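PDB 1T3Q: quinoline 2-oxidoreductase medium subunit from Pseudomonas putida, which binds FAD as the flavoprotein subunit of a molybdenum hydroxylase and probably passes electrons during the oxidation of quinoline. Local coordinates for residues 90-93 with 94-97; 126-130 with 131-135; 269-272 with 273-276. All coordinates share one frame; numbering follows the deposited sequence.

Contact 1 of 3, residues 90-93 with 94-97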
loop_
_atom_site.group_PDB
_atom_site.type_symbol
_atom_site.label_atom_id
_atom_site.label_comp_id
_atom_site.label_asym_id
_atom_site.label_seq_id
_atom_site.Cartn_x
_atom_site.Cartn_y
_atom_site.Cartn_z
ATOM N N VAL C 90 -57.624 -14.721 -6.254
ATOM C CA VAL C 90 -57.211 -15.605 -5.165
ATOM C C VAL C 90 -56.496 -14.814 -4.066
ATOM O O VAL C 90 -55.289 -14.966 -3.855
ATOM C CB VAL C 90 -56.270 -16.722 -5.697
ATOM C CG1 VAL C 90 -55.963 -17.732 -4.595
ATOM C CG2 VAL C 90 -56.915 -17.419 -6.889
ATOM N N PRO C 91 -57.244 -13.964 -3.342
ATOM C CA PRO C 91 -56.709 -13.129 -2.261
ATOM C C PRO C 91 -55.907 -13.857 -1.184
ATOM O O PRO C 91 -55.103 -13.239 -0.490
ATOM C CB PRO C 91 -57.957 -12.444 -1.701
ATOM C CG PRO C 91 -59.054 -13.415 -2.012
ATOM C CD PRO C 91 -58.711 -13.838 -3.414
ATOM N N ILE C 92 -56.117 -15.161 -1.041
ATOM C CA ILE C 92 -55.379 -15.913 -0.035
ATOM C C ILE C 92 -53.915 -16.064 -0.446
ATOM O O ILE C 92 -53.034 -16.174 0.403
ATOM C CB ILE C 92 -55.991 -17.321 0.194
ATOM C CG1 ILE C 92 -55.252 -18.032 1.330
ATOM C CG2 ILE C 92 -55.914 -18.149 -1.091
ATOM C CD1 ILE C 92 -55.376 -17.339 2.687
ATOM N N LEU C 93 -53.654 -16.056 -1.750
ATOM C CA LEU C 93 -52.289 -16.209 -2.252
ATOM C C LEU C 93 -51.358 -15.114 -1.726
ATOM O O LEU C 93 -50.319 -15.405 -1.138
ATOM C CB LEU C 93 -52.278 -16.209 -3.786
ATOM C CG LEU C 93 -51.354 -17.219 -4.477
ATOM C CD1 LEU C 93 -51.287 -16.898 -5.960
ATOM C CD2 LEU C 93 -49.968 -17.184 -3.874
ATOM N N PRO C 94 -51.714 -13.836 -1.933
ATOM C CA PRO C 94 -50.811 -12.802 -1.419
ATOM C C PRO C 94 -50.688 -12.793 0.109
ATOM O O PRO C 94 -49.659 -12.391 0.647
ATOM C CB PRO C 94 -51.396 -11.504 -1.992
ATOM C CG PRO C 94 -52.829 -11.831 -2.241
ATOM C CD PRO C 94 -52.775 -13.244 -2.765
ATOM N N LYS C 95 -51.723 -13.242 0.813
ATOM C CA LYS C 95 -51.647 -13.259 2.270
ATOM C C LYS C 95 -50.675 -14.337 2.748
ATOM O O LYS C 95 -50.022 -14.192 3.787
ATOM C CB LYS C 95 -53.037 -13.466 2.880
ATOM C CG LYS C 95 -53.979 -12.302 2.593
ATOM C CD LYS C 95 -55.147 -12.237 3.562
ATOM C CE LYS C 95 -56.060 -13.435 3.433
ATOM N NZ LYS C 95 -57.260 -13.266 4.300
ATOM N N VAL C 96 -50.571 -15.416 1.979
ATOM C CA VAL C 96 -49.664 -16.506 2.318
ATOM C C VAL C 96 -48.228 -16.099 1.985
ATOM O O VAL C 96 -47.295 -16.387 2.738
ATOM C CB VAL C 96 -50.014 -17.794 1.529
ATOM C CG1 VAL C 96 -48.948 -18.860 1.769
ATOM C CG2 VAL C 96 -51.383 -18.318 1.963
ATOM N N LEU C 97 -48.064 -15.414 0.857
ATOM C CA LEU C 97 -46.750 -14.971 0.403
ATOM C C LEU C 97 -46.070 -13.988 1.351
ATOM O O LEU C 97 -44.854 -13.811 1.294
ATOM C CB LEU C 97 -46.867 -14.363 -0.995
ATOM C CG LEU C 97 -47.132 -15.392 -2.101
ATOM C CD1 LEU C 97 -47.598 -14.697 -3.367
ATOM C CD2 LEU C 97 -45.867 -16.194 -2.356
#
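Leu93 and Leu97, one turn apart on the short helix 92-97, illustrate how a small helix can pack closely along one side and stay loose along another. On the close side the CD2 methyl of Leu93 stands 3.5 Å from CD1 of Leu97, tighter than carbons normally sit. Leu97 carries CG beside its own backbone N (chi1 -72°), which turns the branch back over the preceding turn and sets CG 3.3 Å from Leu93 O. That carbonyl also accepts the helical bond from Leu97 N, 3.0 Å long, and a weak second one from Val96 N. The stronger partner of Val96 N is Ile92 O, at 3.0 Å. The side chains of the same pair meet at a slant, with CG1 of Ile92 3.9 Å from CG2 of Val96.

Pro94 has no N-H to give, and Val90 O instead accepts a 2.9 Å bond from Leu93 N, closing a turn. The Pro94 ring lies against that turn, its CG 3.2 Å from Pro91 O. Pro91 and Lys95 form the solvent side. Here the lysine chain passes Ile92 at about a right angle, and its CE lies 4.0 Å from Ile92 CD1, a contact of hydrocarbon alone. The charge at NZ is carried onward to a salt bridge with Glu179.

The helix is surrounded on several sides. Ile92 rests on Trp178 and Phe180 of strand 177-183, while Leu93 and Pro94 meet Val86 of helix 84-89. Val96 also meets Phe180 and faces helix 123-130, including the FAD-binding Glu123, and Leu97 reaches helix 77-82, where it touches FAD-binding His77.

Contact 2 of 3, residues 126-130 with 131-135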
loop_
_atom_site.group_PDB
_atom_site.type_symbol
_atom_site.label_atom_id
_atom_site.label_comp_id
_atom_site.label_asym_id
_atom_site.label_seq_id
_atom_site.Cartn_x
_atom_site.Cartn_y
_atom_site.Cartn_z
ATOM N N PHE C 126 -47.595 -26.425 -0.374
ATOM C CA PHE C 126 -48.692 -26.687 0.544
ATOM C C PHE C 126 -49.976 -25.999 0.096
ATOM O O PHE C 126 -51.045 -26.610 0.084
ATOM C CB PHE C 126 -48.341 -26.196 1.956
ATOM C CG PHE C 126 -49.540 -26.027 2.852
ATOM C CD1 PHE C 126 -50.197 -27.135 3.382
ATOM C CD2 PHE C 126 -50.040 -24.758 3.130
ATOM C CE1 PHE C 126 -51.338 -26.981 4.176
ATOM C CE2 PHE C 126 -51.180 -24.592 3.922
ATOM C CZ PHE C 126 -51.830 -25.705 4.445
ATOM N N LEU C 127 -49.869 -24.725 -0.262
ATOM C CA LEU C 127 -51.039 -23.955 -0.676
ATOM C C LEU C 127 -51.670 -24.431 -1.981
ATOM O O LEU C 127 -52.889 -24.604 -2.064
ATOM C CB LEU C 127 -50.680 -22.473 -0.802
ATOM C CG LEU C 127 -51.867 -21.545 -1.076
ATOM C CD1 LEU C 127 -52.834 -21.581 0.107
ATOM C CD2 LEU C 127 -51.365 -20.128 -1.307
ATOM N N MET C 128 -50.850 -24.633 -3.005
ATOM C CA MET C 128 -51.379 -25.082 -4.289
ATOM C C MET C 128 -52.146 -26.394 -4.151
ATOM O O MET C 128 -53.215 -26.556 -4.737
ATOM C CB MET C 128 -50.247 -25.233 -5.307
ATOM C CG MET C 128 -49.559 -23.924 -5.660
ATOM S SD MET C 128 -50.707 -22.643 -6.239
ATOM C CE MET C 128 -50.921 -21.644 -4.741
ATOM N N ALA C 129 -51.603 -27.327 -3.373
ATOM C CA ALA C 129 -52.264 -28.611 -3.167
ATOM C C ALA C 129 -53.592 -28.394 -2.461
ATOM O O ALA C 129 -54.618 -28.950 -2.853
ATOM C CB ALA C 129 -51.376 -29.541 -2.336
ATOM N N THR C 130 -53.560 -27.569 -1.419
ATOM C CA THR C 130 -54.737 -27.262 -0.626
ATOM C C THR C 130 -55.830 -26.558 -1.430
ATOM O O THR C 130 -57.022 -26.787 -1.210
ATOM C CB THR C 130 -54.344 -26.393 0.590
ATOM O OG1 THR C 130 -53.437 -27.131 1.420
ATOM C CG2 THR C 130 -55.561 -26.014 1.402
ATOM N N LEU C 131 -55.426 -25.700 -2.358
ATOM C CA LEU C 131 -56.385 -24.976 -3.181
ATOM C C LEU C 131 -56.820 -25.790 -4.392
ATOM O O LEU C 131 -57.580 -25.310 -5.232
ATOM C CB LEU C 131 -55.785 -23.646 -3.638
ATOM C CG LEU C 131 -55.534 -22.654 -2.503
ATOM C CD1 LEU C 131 -54.889 -21.400 -3.056
ATOM C CD2 LEU C 131 -56.852 -22.330 -1.809
ATOM N N GLY C 132 -56.333 -27.022 -4.478
ATOM C CA GLY C 132 -56.689 -27.887 -5.590
ATOM C C GLY C 132 -56.260 -27.353 -6.943
ATOM O O GLY C 132 -57.015 -27.418 -7.912
ATOM N N ALA C 133 -55.043 -26.832 -7.023
ATOM C CA ALA C 133 -54.550 -26.298 -8.282
ATOM C C ALA C 133 -54.081 -27.415 -9.209
ATOM O O ALA C 133 -53.913 -28.563 -8.791
ATOM C CB ALA C 133 -53.413 -25.318 -8.025
ATOM N N THR C 134 -53.882 -27.066 -10.474
ATOM C CA THR C 134 -53.411 -28.015 -11.471
ATOM C C THR C 134 -52.111 -27.497 -12.079
ATOM O O THR C 134 -52.008 -26.321 -12.413
ATOM C CB THR C 134 -54.439 -28.189 -12.612
ATOM O OG1 THR C 134 -55.673 -28.686 -12.077
ATOM C CG2 THR C 134 -53.912 -29.162 -13.662
ATOM N N MET C 135 -51.118 -28.370 -12.211
ATOM C CA MET C 135 -49.851 -27.981 -12.814
ATOM C C MET C 135 -49.815 -28.441 -14.260
ATOM O O MET C 135 -50.253 -29.552 -14.576
ATOM C CB MET C 135 -48.659 -28.620 -12.091
ATOM C CG MET C 135 -48.131 -27.826 -10.921
ATOM S SD MET C 135 -49.295 -27.845 -9.591
ATOM C CE MET C 135 -48.222 -27.436 -8.199
#
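The Phe126 ring has Thr130 OG1 over one face, 3.5 Å above its plane and displaced toward the rim, and Phe180 packs against the Phe126 side chain. The hydroxyl is held there by its bond to Phe126 O, 2.8 Å from Thr130 OG1. Thr130 N reaches the same oxygen from the opposite face of the carbonyl plane, so this acceptor is gripped twice. Just beyond Thr130 the helix ends in a Schellman motif. Ala133 N closes on Met128 O at 2.9 Å in an almost straight bond (173°), and Gly132 N binds Ala129 O from well above the carbonyl plane. Gly132 takes the positive phi, 62°, that this reversal requires.

Apolar groups follow the turn. Leu131 holds CG beside its own backbone N (chi1 -66°), turning the branch back toward Leu127, whose CG meets Leu131 CD1 at 3.6 Å as the two side chains slant past one another. CB of Met128 is 4.2 Å from Met135 CE.

The junction thus joins helix 123-130 to strand 134-139. Met128 and Ala133 lie against Val169 and Ile171 of strand 165-172, Met135 touches Ala148 and Phe151 of helix 148-151, and Leu131 packs on Trp178 of strand 177-183.

Contact 3 of 3, residues 269-272 with 273-276; sequences KAIT and QRVI
With CG of Arg274 trans to its backbone N (chi1 -178°) and the chain folded at chi3 (-61°), the guanidinium group is laid alongside Ile271, whose CG1 rises beside its own backbone N (chi1 -60°). This is the i to i+3 pairing of an alpha-helix, here helix 261-284, which packs across the antiparallel sheet of strands 177-183, 193-202 and 205-214. The two side chains point the same way, and the CD1 methyl of Ile271 covers one face of the guanidinium, 3.5 Å above the plane and shifted toward its rim. A salt bridge from Arg274 NH2 to Asp181 fixes the far end of the group, and the arginine also packs on Thr652 of the large subunit. An apolar methyl cover and a charged partner therefore share the task of orienting one cation.

Thr272, Val275 and Ile276 pack farther along the same sheet. Thr272 OG1 returns to Ala268 O within the preceding turn, which satisfies the hydroxyl and, with CG2 opposite the backbone N, brings that methyl to 3.9 Å from Ile276 CD1. Thr272 and Val275 touch Ala195 of strand 193-202, and Thr272 and Ile276 touch Ile211 of strand 205-214. Gln273, on another side of the helix, packs on Ala241 and Ala244 of helix 237-248.

Unbroken i to i+4 backbone bonds run beneath all of this, such as Val275 N to Ile271 O at 2.9 Å. In Val275 the CG1 methyl lies between the backbone N and the carbonyl carbon, which crowds it to 3.0 Å from Thr272 O.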
loop_
_atom_site.group_PDB
_atom_site.type_symbol
_atom_site.label_atom_id
_atom_site.label_comp_id
_atom_site.label_asym_id
_atom_site.label_seq_id
_atom_site.Cartn_x
_atom_site.Cartn_y
_atom_site.Cartn_z
ATOM N N LYS C 269 -51.537 -28.012 16.604
ATOM C CA LYS C 269 -52.876 -27.953 17.172
ATOM C C LYS C 269 -53.255 -26.507 17.508
ATOM O O LYS C 269 -54.374 -26.066 17.231
ATOM C CB LYS C 269 -52.930 -28.840 18.423
ATOM C CG LYS C 269 -54.320 -29.108 18.982
ATOM C CD LYS C 269 -54.784 -27.988 19.896
ATOM C CE LYS C 269 -56.094 -28.344 20.584
ATOM N NZ LYS C 269 -56.514 -27.278 21.537
ATOM N N ALA C 270 -52.314 -25.767 18.087
ATOM C CA ALA C 270 -52.557 -24.373 18.460
ATOM C C ALA C 270 -52.787 -23.496 17.235
ATOM O O ALA C 270 -53.680 -22.654 17.223
ATOM C CB ALA C 270 -51.378 -23.834 19.270
ATOM N N ILE C 271 -51.976 -23.699 16.205
ATOM C CA ILE C 271 -52.092 -22.919 14.981
ATOM C C ILE C 271 -53.373 -23.249 14.213
ATOM O O ILE C 271 -54.037 -22.359 13.673
ATOM C CB ILE C 271 -50.875 -23.163 14.070
ATOM C CG1 ILE C 271 -49.595 -22.757 14.809
ATOM C CG2 ILE C 271 -51.022 -22.385 12.771
ATOM C CD1 ILE C 271 -49.571 -21.305 15.261
ATOM N N THR C 272 -53.717 -24.531 14.166
ATOM C CA THR C 272 -54.916 -24.970 13.458
ATOM C C THR C 272 -56.165 -24.382 14.101
ATOM O O THR C 272 -57.061 -23.893 13.411
ATOM C CB THR C 272 -55.015 -26.506 13.444
ATOM O OG1 THR C 272 -53.944 -27.037 12.655
ATOM C CG2 THR C 272 -56.347 -26.960 12.858
ATOM N N GLN C 273 -56.220 -24.424 15.428
ATOM C CA GLN C 273 -57.354 -23.874 16.152
ATOM C C GLN C 273 -57.471 -22.385 15.851
ATOM O O GLN C 273 -58.563 -21.867 15.612
ATOM C CB GLN C 273 -57.166 -24.094 17.654
ATOM C CG GLN C 273 -58.129 -23.314 18.519
ATOM C CD GLN C 273 -57.995 -23.651 19.993
ATOM O OE1 GLN C 273 -58.520 -22.943 20.847
ATOM N NE2 GLN C 273 -57.298 -24.742 20.294
ATOM N N ARG C 274 -56.332 -21.704 15.849
ATOM C CA ARG C 274 -56.292 -20.274 15.585
ATOM C C ARG C 274 -56.804 -19.912 14.193
ATOM O O ARG C 274 -57.608 -18.991 14.041
ATOM C CB ARG C 274 -54.862 -19.752 15.746
ATOM C CG ARG C 274 -54.734 -18.252 15.544
ATOM C CD ARG C 274 -53.288 -17.851 15.303
ATOM N NE ARG C 274 -52.415 -18.181 16.424
ATOM C CZ ARG C 274 -51.089 -18.076 16.389
ATOM N NH1 ARG C 274 -50.368 -18.390 17.458
ATOM N NH2 ARG C 274 -50.483 -17.666 15.283
ATOM N N VAL C 275 -56.337 -20.634 13.178
ATOM C CA VAL C 275 -56.745 -20.361 11.804
ATOM C C VAL C 275 -58.220 -20.691 11.548
ATOM O O VAL C 275 -58.895 -19.999 10.779
ATOM C CB VAL C 275 -55.830 -21.114 10.789
ATOM C CG1 VAL C 275 -56.080 -22.616 10.845
ATOM C CG2 VAL C 275 -56.060 -20.574 9.385
ATOM N N ILE C 276 -58.731 -21.733 12.194
ATOM C CA ILE C 276 -60.136 -22.089 12.021
ATOM C C ILE C 276 -61.007 -20.943 12.537
ATOM O O ILE C 276 -61.932 -20.501 11.856
ATOM C CB ILE C 276 -60.501 -23.369 12.794
ATOM C CG1 ILE C 276 -59.863 -24.585 12.118
ATOM C CG2 ILE C 276 -62.024 -23.519 12.873
ATOM C CD1 ILE C 276 -60.046 -25.876 12.888
#

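Overall arrangement
From the N terminus the three contacts follow one another in series: none nests in or crosses another, and each closes only a turn or so of local chain. Contact 1 forms helix 92-97, and contact 2 ends helix 123-130 and starts strand 134-139. These two touch, with Val96 CG2 3.7 Å from Leu127 CD2, and together tie helices 92-97 and 123-130 to the five-stranded sheet in the FAD-binding family region. Contact 3 lies on the long helix 261-284 in the C-terminal family region, its centre about 18 Å from that of contact 1 and 20 Å from that of contact 2. Strand 177-183 links them, since side chains from all three contacts pack on it.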